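Local atomic coordinates of hypothetical protein EF3068 (Enterococcus faecalis, PDB entry 2B6C), a protein that is of uncharacterised function but probably takes part in the repair of alkylated DNA, like other AlkD-like proteins. Residues A30-A34 with P35-A39. Numbering follows the deposited sequence.
Sequences AGIPA and PERQA
Arg37 folds its guanidinium back over Ala34 at the N-terminus of helix 34-48, in an all-helical AlkD-like fold. Pro33 is the N-cap residue, and Arg37 N donates to Pro33 O at 2.8 Å, in the carbonyl plane. One residue on, Gln38 N reaches Ala34 O at 2.8 Å with a C=O...donor angle of 168°, a near-linear approach to the carbonyl within the first turn. The Arg37 side chain starts with CB 3.5 Å from Ala34 O and close to Ile32 CG2, which also lies over the Arg37 backbone N. CG leaves anti to the backbone N (chi1 -169°), and a bend at chi3 brings the guanidinium back toward the loop with one face over Ala34 O. At the tip, NH2 passes Ala34 CB at 3.8 Å, while NH1 makes a salt bridge with Asp77 of helix 69-81, tying the helix start to its neighbour in the fold. Glu36, modelled in two conformers, crosses the Pro33 side chain obliquely in one of them, so this contact is doubtful. Gln38 runs its CB and CG past Ala34 O and ends with NE2 near Ala34 CB. A water bridges loop and helix: it donates to Ile32 O at 2.8 Å and, at the edge of the guanidinium and in its plane, accepts from Arg37 NH2 at 2.9 Å.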
loop_
_atom_site.group_PDB
_atom_site.type_symbol
_atom_site.label_atom_id
_atom_site.label_comp_id
_atom_site.label_asym_id
_atom_site.label_seq_id
_atom_site.Cartn_x
_atom_site.Cartn_y
_atom_site.Cartn_z
ATOM N N ALA B 30 17.117 -23.812 0.531
ATOM C CA ALA B 30 16.359 -24.657 -0.383
ATOM C C ALA B 30 16.976 -24.517 -1.782
ATOM O O ALA B 30 16.934 -25.437 -2.564
ATOM C CB ALA B 30 14.876 -24.278 -0.392
ATOM N N GLY B 31 17.547 -23.350 -2.073
ATOM C CA GLY B 31 18.098 -23.066 -3.383
ATOM C C GLY B 31 17.145 -22.295 -4.274
ATOM O O GLY B 31 17.038 -22.586 -5.464
ATOM N N ILE B 32 16.481 -21.296 -3.688
ATOM C CA ILE B 32 15.526 -20.446 -4.394
ATOM C C ILE B 32 15.989 -18.997 -4.391
ATOM O O ILE B 32 15.773 -18.287 -3.401
ATOM C CB ILE B 32 14.126 -20.463 -3.713
ATOM C CG1 ILE B 32 13.691 -21.889 -3.349
ATOM C CG2 ILE B 32 13.080 -19.775 -4.632
ATOM C CD1 ILE B 32 13.430 -22.799 -4.548
ATOM N N PRO B 33 16.575 -18.531 -5.503
ATOM C CA PRO B 33 17.000 -17.126 -5.537
ATOM C C PRO B 33 15.811 -16.157 -5.364
ATOM O O PRO B 33 14.663 -16.535 -5.610
ATOM C CB PRO B 33 17.669 -16.992 -6.917
ATOM C CG PRO B 33 18.073 -18.484 -7.278
ATOM C CD PRO B 33 16.885 -19.238 -6.758
ATOM N N ALA B 34 16.115 -14.941 -4.917
ATOM C CA ALA B 34 15.123 -13.919 -4.563
ATOM C C ALA B 34 14.056 -13.673 -5.638
ATOM O O ALA B 34 12.872 -13.767 -5.315
ATOM C CB ALA B 34 15.784 -12.623 -4.159
ATOM N N PRO B 35 14.458 -13.403 -6.915
ATOM C CA PRO B 35 13.395 -13.150 -7.903
ATOM C C PRO B 35 12.452 -14.329 -8.045
ATOM O O PRO B 35 11.251 -14.129 -8.122
ATOM C CB PRO B 35 14.163 -12.861 -9.207
ATOM C CG PRO B 35 15.548 -12.449 -8.751
ATOM C CD PRO B 35 15.799 -13.271 -7.514
ATOM N N GLU B 36 12.974 -15.548 -8.023
ATOM C CA GLU B 36 12.125 -16.721 -8.079
ATOM C C GLU B 36 11.272 -16.852 -6.816
ATOM O O GLU B 36 10.084 -17.152 -6.903
ATOM C CB GLU B 36 12.967 -17.958 -8.346
ATOM C CG GLU B 36 13.482 -17.997 -9.780
ATOM C CD GLU B 36 14.987 -18.027 -9.866
ATOM O OE1 GLU B 36 15.541 -19.088 -10.246
ATOM O OE2 GLU B 36 15.607 -16.981 -9.548
ATOM N N ARG B 37 11.864 -16.573 -5.647
ATOM C CA ARG B 37 11.151 -16.673 -4.362
ATOM C C ARG B 37 9.972 -15.705 -4.312
ATOM O O ARG B 37 8.907 -16.051 -3.816
ATOM C CB ARG B 37 12.102 -16.424 -3.178
ATOM C CG ARG B 37 11.503 -16.760 -1.802
ATOM C CD ARG B 37 12.256 -16.036 -0.654
ATOM N NE ARG B 37 11.898 -14.604 -0.564
ATOM C CZ ARG B 37 12.740 -13.583 -0.745
ATOM N NH1 ARG B 37 12.299 -12.344 -0.616
ATOM N NH2 ARG B 37 14.025 -13.782 -1.024
ATOM N N GLN B 38 10.192 -14.506 -4.844
ATOM C CA GLN B 38 9.204 -13.450 -4.869
ATOM C C GLN B 38 8.045 -13.809 -5.786
ATOM O O GLN B 38 6.891 -13.614 -5.426
ATOM C CB GLN B 38 9.853 -12.131 -5.251
ATOM C CG GLN B 38 10.745 -11.564 -4.115
ATOM C CD GLN B 38 11.762 -10.510 -4.595
ATOM O OE1 GLN B 38 11.627 -9.953 -5.697
ATOM N NE2 GLN B 38 12.791 -10.249 -3.774
ATOM N N ALA B 39 8.337 -14.394 -6.945
ATOM C CA ALA B 39 7.290 -14.867 -7.837
ATOM C C ALA B 39 6.519 -16.043 -7.227
ATOM O O ALA B 39 5.305 -16.155 -7.415
ATOM C CB ALA B 39 7.873 -15.234 -9.238
HETATM O O HOH W 1 15.773 -15.982 -1.821
#